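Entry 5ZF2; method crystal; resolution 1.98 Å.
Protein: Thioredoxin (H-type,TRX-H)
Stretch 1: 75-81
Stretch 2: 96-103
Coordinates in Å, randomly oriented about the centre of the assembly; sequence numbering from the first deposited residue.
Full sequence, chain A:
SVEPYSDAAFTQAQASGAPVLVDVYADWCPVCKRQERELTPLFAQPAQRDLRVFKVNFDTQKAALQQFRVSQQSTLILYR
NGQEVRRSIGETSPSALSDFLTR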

# COMPACT_ATOMS: atom_id res chain seq x y z
N THR A 75 3.41 7.21 -0.54
CA THR A 75 4.01 6.23 -1.44
C THR A 75 3.19 4.95 -1.38
O THR A 75 2.82 4.49 -0.29
CB THR A 75 5.47 5.90 -1.06
OG1 THR A 75 6.26 7.09 -1.06
CG2 THR A 75 6.07 4.91 -2.06
N LEU A 76 2.89 4.38 -2.55
CA LEU A 76 2.21 3.09 -2.68
C LEU A 76 3.14 2.16 -3.44
O LEU A 76 3.72 2.56 -4.47
CB LEU A 76 0.88 3.19 -3.44
CG LEU A 76 -0.16 4.18 -2.92
CD1 LEU A 76 -1.34 4.32 -3.92
CD2 LEU A 76 -0.65 3.70 -1.58
N ILE A 77 3.31 0.94 -2.94
CA ILE A 77 4.16 -0.05 -3.59
C ILE A 77 3.36 -1.33 -3.75
O ILE A 77 2.84 -1.87 -2.78
CB ILE A 77 5.43 -0.35 -2.79
CG1 ILE A 77 6.13 0.95 -2.40
CG2 ILE A 77 6.32 -1.32 -3.63
CD1 ILE A 77 7.27 0.75 -1.37
N LEU A 78 3.29 -1.83 -4.97
CA LEU A 78 2.49 -3.02 -5.25
C LEU A 78 3.44 -4.19 -5.44
O LEU A 78 4.40 -4.10 -6.21
CB LEU A 78 1.60 -2.84 -6.48
CG LEU A 78 0.73 -4.06 -6.83
CD1 LEU A 78 -0.30 -4.37 -5.69
CD2 LEU A 78 0.00 -3.88 -8.16
N TYR A 79 3.19 -5.28 -4.73
CA TYR A 79 3.93 -6.52 -4.90
C TYR A 79 3.02 -7.59 -5.46
O TYR A 79 1.83 -7.65 -5.14
CB TYR A 79 4.52 -7.02 -3.57
CG TYR A 79 5.53 -6.12 -2.97
CD1 TYR A 79 5.15 -4.99 -2.28
CD2 TYR A 79 6.89 -6.40 -3.08
CE1 TYR A 79 6.07 -4.15 -1.71
CE2 TYR A 79 7.84 -5.55 -2.51
CZ TYR A 79 7.41 -4.43 -1.84
OH TYR A 79 8.31 -3.59 -1.26
N ARG A 80 3.59 -8.46 -6.30
CA ARG A 80 2.91 -9.68 -6.73
C ARG A 80 3.90 -10.83 -6.56
O ARG A 80 5.06 -10.71 -6.96
CB ARG A 80 2.39 -9.58 -8.17
CG ARG A 80 1.16 -8.67 -8.27
CD ARG A 80 0.61 -8.50 -9.68
NE ARG A 80 -0.60 -7.68 -9.68
CZ ARG A 80 -1.00 -6.98 -10.74
NH1 ARG A 80 -0.29 -7.02 -11.84
NH2 ARG A 80 -2.11 -6.24 -10.71
N ASN A 81 3.44 -11.89 -5.90
CA ASN A 81 4.25 -13.07 -5.65
C ASN A 81 5.55 -12.71 -4.92
O ASN A 81 6.60 -13.32 -5.16
CB ASN A 81 4.55 -13.84 -6.94
CG ASN A 81 4.95 -15.28 -6.68
OD1 ASN A 81 4.45 -15.92 -5.75
ND2 ASN A 81 5.90 -15.78 -7.48
N ALA A 96 -6.56 6.57 -11.84
CA ALA A 96 -5.16 6.16 -11.83
C ALA A 96 -4.88 5.17 -10.71
O ALA A 96 -4.14 4.20 -10.90
CB ALA A 96 -4.24 7.38 -11.72
N LEU A 97 -5.47 5.41 -9.53
CA LEU A 97 -5.29 4.50 -8.40
C LEU A 97 -5.92 3.14 -8.69
O LEU A 97 -5.33 2.09 -8.37
CB LEU A 97 -5.91 5.10 -7.14
CG LEU A 97 -5.22 6.37 -6.63
CD1 LEU A 97 -5.98 6.91 -5.45
CD2 LEU A 97 -3.80 6.06 -6.18
N SER A 98 -7.12 3.13 -9.26
CA SER A 98 -7.73 1.89 -9.72
C SER A 98 -6.80 1.15 -10.69
O SER A 98 -6.57 -0.06 -10.56
CB SER A 98 -9.06 2.18 -10.40
OG SER A 98 -9.60 1.02 -10.96
N ASP A 99 -6.25 1.86 -11.66
CA ASP A 99 -5.41 1.18 -12.64
C ASP A 99 -4.11 0.69 -12.01
O ASP A 99 -3.60 -0.37 -12.39
CB ASP A 99 -5.14 2.10 -13.82
CG ASP A 99 -4.48 1.38 -14.97
OD1 ASP A 99 -5.09 0.44 -15.53
OD2 ASP A 99 -3.34 1.73 -15.28
N PHE A 100 -3.58 1.43 -11.03
CA PHE A 100 -2.38 1.03 -10.30
C PHE A 100 -2.56 -0.34 -9.64
O PHE A 100 -1.63 -1.16 -9.61
CB PHE A 100 -2.03 2.08 -9.24
CG PHE A 100 -0.80 1.74 -8.42
CD1 PHE A 100 0.47 1.97 -8.93
CD2 PHE A 100 -0.94 1.20 -7.15
CE1 PHE A 100 1.60 1.64 -8.17
CE2 PHE A 100 0.18 0.89 -6.38
CZ PHE A 100 1.45 1.12 -6.89
N LEU A 101 -3.75 -0.59 -9.11
CA LEU A 101 -4.03 -1.86 -8.45
C LEU A 101 -4.35 -2.98 -9.42
O LEU A 101 -4.15 -4.15 -9.08
CB LEU A 101 -5.22 -1.70 -7.50
CG LEU A 101 -4.95 -0.73 -6.34
CD1 LEU A 101 -6.23 -0.64 -5.48
CD2 LEU A 101 -3.77 -1.22 -5.51
N THR A 102 -4.84 -2.65 -10.62
CA THR A 102 -5.54 -3.57 -11.50
C THR A 102 -4.67 -4.09 -12.64
O THR A 102 -4.73 -5.28 -12.97
CB THR A 102 -6.76 -2.87 -12.09
OG1 THR A 102 -7.69 -2.59 -11.03
CG2 THR A 102 -7.43 -3.75 -13.11
N ARG A 103 -3.90 -3.20 -13.26
CA ARG A 103 -3.10 -3.60 -14.42
C ARG A 103 -1.96 -4.53 -14.02
O ARG A 103 -1.51 -5.32 -14.85
CB ARG A 103 -2.56 -2.37 -15.16
CG ARG A 103 -1.35 -1.68 -14.51
CD ARG A 103 -0.81 -0.55 -15.41
NE ARG A 103 0.25 0.16 -14.72
CZ ARG A 103 0.05 1.18 -13.90
NH1 ARG A 103 -1.18 1.63 -13.67
NH2 ARG A 103 1.09 1.76 -13.31

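The contact between the two stretches is centred on the ring of Phe 100, which lies against the strand formed by residues 75-80 and has more of its surface covered by the other stretch than any other residue here. Its CA-CB bond points sideways, but a t rotamer at chi1 carries the ring to the strand. There CE2 of Phe 100 lies 3.8 Å from CB of Leu 76, and CZ of Phe 100 lies 4.0 Å from CB of Leu 78. The ring tip thus meets both leucines, and it also comes close to the intervening backbone, with CZ of Phe 100 3.6 Å from O of Leu 76. Alternation along the strand explains the pairing: Leu 76, Leu 78 and Arg 80 point toward the helix, whereas Ile 77 points away.

On one flank of the ring, CD1 of Leu 76 packs against CD2 of Leu 97 at 3.8 Å, one helical turn before Phe 100. Leu 78 reaches further along the helix, its CD2 lying 3.5 Å from the carbonyl O of Phe 100. The strand and helix run in roughly the same direction, their axes 27° apart and 9.7 Å at closest approach, a spacing filled by these apolar side chains.

At the C-terminal end of the helix the contact becomes polar. Backbone carbonyls late in a helix lack the amide partners of a following turn, and the extended side chain of Arg 80 brings its guanidinium edge to two of them, O of Leu 101 and O of Thr 102, and to O of Arg 103. NH2 of Arg 80 donates a weak hydrogen bond to O of Leu 101 (3.3 Å, 126° at the hydrogen), while O of Thr 102 and O of Arg 103 also lie near the guanidinium plane. The Arg 103 side chain instead turns back along its own stretch, where its NH1 forms a salt bridge with OD2 of Asp 99 at 2.7 Å.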